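Local coordinates for protein putative phosphohistidine phosphatase, SixA (Nakamurella multipartita, PDB 4HBZ) that probably removes the phosphoryl group from phosphohistidine by hydrolysis, as a SixA-like member of the histidine phosphatase superfamily, at residues Pro16-Ala29 and Phe154-Trp168. Sequence-based numbering, arbitrary orientation. Where two conformers were deposited one is given.
Sequences PAGARTLVLMRHAA and FAAGTFAVLSTTGAW
Arg20, Leu22 and Leu24 pair with Thr164, Leu162 and Ala160 as the hydrogen-bonded pairs of an antiparallel ladder, each through two backbone bonds, and Arg26 N to Thr158 O continues it; Arg20 N to Thr164 O, at 2.7 Å and 171°, is the shortest. Thr21, Val23 and Met25 form the non-hydrogen-bonded pairs with Ser163, Val161 and Phe159, and strand 114-119 bonds to the backbone of strand 20-26 along its other edge. Strand 20-26 is the last of four parallel strands in the mixed histidine phosphatase sheet, and strand 159-164 runs antiparallel to it (167° between the two axes). His27, which follows Arg26 as in the superfamily's Arg-His signature, meets the ring of His120, consistent with an active-site pair.

Polar side-chain contact centres on Arg26. Its chain, extended throughout with CG anti to the backbone N (chi1 178°), carries NH1 to Phe154 O at 2.8 Å, the acceptor lying in the guanidinium plane. Trp168 NE1 donates a hydrogen bond to Ala112 O.

Among apolar contacts, Arg26 CB meets the Phe154 ring edge at CE1 (3.7 Å). In one of its two conformers, Arg20 places CD over one face of the Trp168 indole, 3.7 Å from the five-membered ring centroid, a CH-pi contact; Leu22 CB abuts the ring edge at CH2 (3.9 Å). Replacing Trp168 by an alanine would probably leave the Arg20 methylenes, in that conformer, without their flat support and Ala112 O without this donor. Leu24 CD1 meets Leu162 CD1 at 3.8 Å, the side chains crossing nearly perpendicularly.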
# COMPACT_ATOMS: atom_id res chain seq x y z
N PRO A 16 14.52 6.97 17.80
CA PRO A 16 14.08 7.27 16.45
C PRO A 16 14.65 8.58 15.95
O PRO A 16 15.04 9.44 16.69
CB PRO A 16 12.55 7.36 16.55
CG PRO A 16 12.29 7.71 17.94
CD PRO A 16 13.41 7.12 18.76
N ALA A 17 14.64 8.71 14.63
CA ALA A 17 15.19 9.86 13.98
C ALA A 17 14.28 10.24 12.84
O ALA A 17 14.73 10.65 11.78
CB ALA A 17 16.57 9.52 13.47
N GLY A 18 12.98 10.09 13.00
CA GLY A 18 12.07 10.42 11.97
C GLY A 18 11.29 9.20 11.51
O GLY A 18 11.79 8.06 11.58
N ALA A 19 10.09 9.43 11.09
CA ALA A 19 9.20 8.38 10.68
C ALA A 19 9.17 8.28 9.16
O ALA A 19 9.20 9.30 8.44
CB ALA A 19 7.83 8.67 11.19
N ARG A 20 9.02 7.08 8.68
CA ARG A 20 8.81 6.79 7.28
C ARG A 20 7.34 6.55 7.04
O ARG A 20 6.62 6.12 7.97
CB ARG A 20 9.62 5.57 6.91
CG ARG A 20 11.09 5.87 6.88
CD ARG A 20 11.90 4.61 6.76
NE ARG A 20 13.31 4.98 6.78
CZ ARG A 20 13.96 5.28 7.89
NH1 ARG A 20 13.31 5.29 9.07
NH2 ARG A 20 15.23 5.60 7.84
N THR A 21 6.87 6.85 5.82
CA THR A 21 5.45 6.72 5.47
C THR A 21 5.27 5.65 4.42
O THR A 21 5.93 5.67 3.39
CB THR A 21 4.91 8.04 4.92
OG1 THR A 21 5.07 9.09 5.92
CG2 THR A 21 3.50 7.93 4.50
N LEU A 22 4.42 4.71 4.74
CA LEU A 22 4.08 3.61 3.86
C LEU A 22 2.64 3.68 3.43
O LEU A 22 1.75 3.84 4.27
CB LEU A 22 4.29 2.29 4.59
CG LEU A 22 3.95 1.03 3.83
CD1 LEU A 22 4.85 0.86 2.62
CD2 LEU A 22 4.05 -0.22 4.74
N VAL A 23 2.38 3.63 2.13
CA VAL A 23 1.02 3.66 1.60
C VAL A 23 0.77 2.29 0.95
O VAL A 23 1.53 1.89 0.04
CB VAL A 23 0.80 4.76 0.55
CG1 VAL A 23 -0.66 4.75 0.12
CG2 VAL A 23 1.16 6.11 1.16
N LEU A 24 -0.22 1.58 1.44
CA LEU A 24 -0.62 0.29 0.93
C LEU A 24 -1.92 0.43 0.16
O LEU A 24 -2.94 0.71 0.79
CB LEU A 24 -0.74 -0.73 2.04
CG LEU A 24 0.48 -1.08 2.87
CD1 LEU A 24 0.14 -2.05 3.96
CD2 LEU A 24 1.59 -1.57 1.94
N MSE A 25 -1.91 0.24 -1.16
CA MSE A 25 -3.07 0.48 -2.00
C MSE A 25 -3.50 -0.77 -2.67
O MSE A 25 -2.69 -1.47 -3.30
CB MSE A 25 -2.71 1.57 -3.04
CG MSE A 25 -3.95 1.91 -3.86
SE MSE A 25 -3.60 3.53 -4.93
CE MSE A 25 -5.46 3.77 -5.59
N ARG A 26 -4.80 -0.99 -2.66
CA ARG A 26 -5.41 -2.02 -3.52
C ARG A 26 -5.81 -1.36 -4.85
O ARG A 26 -6.39 -0.27 -4.86
CB ARG A 26 -6.65 -2.61 -2.83
CG ARG A 26 -7.37 -3.64 -3.69
CD ARG A 26 -8.61 -4.14 -3.00
NE ARG A 26 -9.29 -5.16 -3.79
CZ ARG A 26 -10.43 -5.75 -3.42
NH1 ARG A 26 -11.01 -5.46 -2.30
NH2 ARG A 26 -10.93 -6.72 -4.19
N HIS A 27 -5.47 -2.00 -5.96
CA HIS A 27 -5.83 -1.47 -7.27
C HIS A 27 -7.33 -1.14 -7.32
O HIS A 27 -8.16 -1.75 -6.65
CB HIS A 27 -5.49 -2.44 -8.40
CG HIS A 27 -6.25 -3.71 -8.36
ND1 HIS A 27 -7.56 -3.82 -8.78
CD2 HIS A 27 -5.89 -4.94 -7.90
CE1 HIS A 27 -7.97 -5.05 -8.57
NE2 HIS A 27 -6.97 -5.75 -8.04
N ALA A 28 -7.63 -0.22 -8.22
CA ALA A 28 -9.02 0.18 -8.44
C ALA A 28 -9.78 -0.84 -9.26
O ALA A 28 -9.23 -1.83 -9.76
CB ALA A 28 -9.07 1.54 -9.05
N ALA A 29 -11.09 -0.66 -9.34
CA ALA A 29 -12.00 -1.66 -9.90
C ALA A 29 -11.66 -1.99 -11.34
O ALA A 29 -11.38 -1.07 -12.17
CB ALA A 29 -13.43 -1.18 -9.79
N PHE A 154 -11.96 -2.82 2.69
CA PHE A 154 -10.81 -2.51 1.86
C PHE A 154 -11.14 -2.81 0.42
O PHE A 154 -10.49 -3.63 -0.26
CB PHE A 154 -9.54 -3.23 2.40
CG PHE A 154 -8.25 -2.46 2.20
CD1 PHE A 154 -7.65 -2.38 0.97
CD2 PHE A 154 -7.68 -1.78 3.24
CE1 PHE A 154 -6.49 -1.66 0.76
CE2 PHE A 154 -6.52 -1.07 3.04
CZ PHE A 154 -5.92 -1.01 1.80
N ALA A 155 -12.12 -2.06 -0.12
CA ALA A 155 -12.57 -2.26 -1.50
C ALA A 155 -11.52 -1.82 -2.50
O ALA A 155 -10.61 -1.08 -2.16
CB ALA A 155 -13.82 -1.41 -1.71
N ALA A 156 -11.66 -2.23 -3.74
CA ALA A 156 -10.77 -1.84 -4.80
C ALA A 156 -10.62 -0.31 -4.82
O ALA A 156 -11.60 0.43 -4.88
CB ALA A 156 -11.33 -2.32 -6.14
N GLY A 157 -9.37 0.14 -4.79
CA GLY A 157 -9.04 1.56 -4.79
C GLY A 157 -8.70 2.14 -3.44
O GLY A 157 -8.20 3.27 -3.34
N THR A 158 -8.97 1.37 -2.37
CA THR A 158 -8.64 1.81 -1.01
C THR A 158 -7.16 1.87 -0.77
O THR A 158 -6.41 1.09 -1.31
CB THR A 158 -9.28 0.85 0.02
OG1 THR A 158 -10.68 0.81 -0.19
CG2 THR A 158 -9.05 1.24 1.47
N PHE A 159 -6.72 2.82 0.03
CA PHE A 159 -5.36 2.76 0.53
C PHE A 159 -5.30 3.09 2.00
O PHE A 159 -6.12 3.78 2.55
CB PHE A 159 -4.40 3.66 -0.27
CG PHE A 159 -4.73 5.13 -0.23
CD1 PHE A 159 -4.26 5.96 0.78
CD2 PHE A 159 -5.54 5.67 -1.24
CE1 PHE A 159 -4.56 7.31 0.78
CE2 PHE A 159 -5.85 7.01 -1.22
CZ PHE A 159 -5.34 7.82 -0.24
N ALA A 160 -4.30 2.50 2.64
CA ALA A 160 -3.94 2.75 4.05
C ALA A 160 -2.61 3.45 4.14
O ALA A 160 -1.69 3.17 3.33
CB ALA A 160 -3.84 1.43 4.81
N VAL A 161 -2.53 4.41 5.04
CA VAL A 161 -1.32 5.16 5.27
C VAL A 161 -0.81 4.79 6.66
O VAL A 161 -1.55 4.88 7.65
CB VAL A 161 -1.57 6.68 5.24
CG1 VAL A 161 -0.25 7.45 5.47
CG2 VAL A 161 -2.25 7.10 3.94
N LEU A 162 0.43 4.30 6.71
CA LEU A 162 1.06 3.87 7.93
C LEU A 162 2.38 4.58 8.13
O LEU A 162 2.95 5.09 7.19
CB LEU A 162 1.29 2.36 7.93
CG LEU A 162 0.06 1.50 7.64
CD1 LEU A 162 0.00 1.09 6.18
CD2 LEU A 162 0.02 0.26 8.54
N SER A 163 2.84 4.63 9.38
CA SER A 163 4.06 5.30 9.73
C SER A 163 4.90 4.34 10.57
O SER A 163 4.39 3.67 11.49
CB SER A 163 3.73 6.55 10.54
OG SER A 163 4.90 7.23 10.82
N THR A 164 6.21 4.35 10.30
CA THR A 164 7.16 3.50 11.05
C THR A 164 8.40 4.30 11.38
O THR A 164 8.90 5.09 10.55
CB THR A 164 7.50 2.20 10.32
OG1 THR A 164 8.29 1.34 11.18
CG2 THR A 164 8.24 2.40 9.05
N THR A 165 8.98 4.03 12.54
CA THR A 165 10.30 4.54 12.81
C THR A 165 11.40 3.59 12.42
O THR A 165 12.58 4.00 12.47
CB THR A 165 10.47 4.96 14.26
OG1 THR A 165 10.24 3.84 15.13
CG2 THR A 165 9.53 6.13 14.57
N GLY A 166 11.06 2.37 12.07
CA GLY A 166 12.07 1.41 11.63
C GLY A 166 12.55 1.70 10.24
O GLY A 166 11.86 2.35 9.41
N ALA A 167 13.77 1.29 9.95
CA ALA A 167 14.27 1.25 8.57
C ALA A 167 13.38 0.38 7.71
O ALA A 167 12.74 -0.59 8.21
CB ALA A 167 15.66 0.65 8.59
N TRP A 168 13.31 0.64 6.41
CA TRP A 168 12.52 -0.23 5.54
C TRP A 168 12.89 -1.71 5.67
O TRP A 168 11.99 -2.56 5.63
CB TRP A 168 12.56 0.21 4.07
CG TRP A 168 11.94 1.54 3.82
CD1 TRP A 168 12.55 2.65 3.40
CD2 TRP A 168 10.55 1.90 4.06
NE1 TRP A 168 11.64 3.69 3.30
CE2 TRP A 168 10.40 3.26 3.72
CE3 TRP A 168 9.45 1.21 4.53
CZ2 TRP A 168 9.16 3.90 3.77
CZ3 TRP A 168 8.21 1.86 4.61
CH2 TRP A 168 8.10 3.18 4.24
O HOH W 1 13.63 6.72 12.78
O HOH W 2 5.28 9.16 8.60
O HOH W 3 -12.17 1.36 -7.59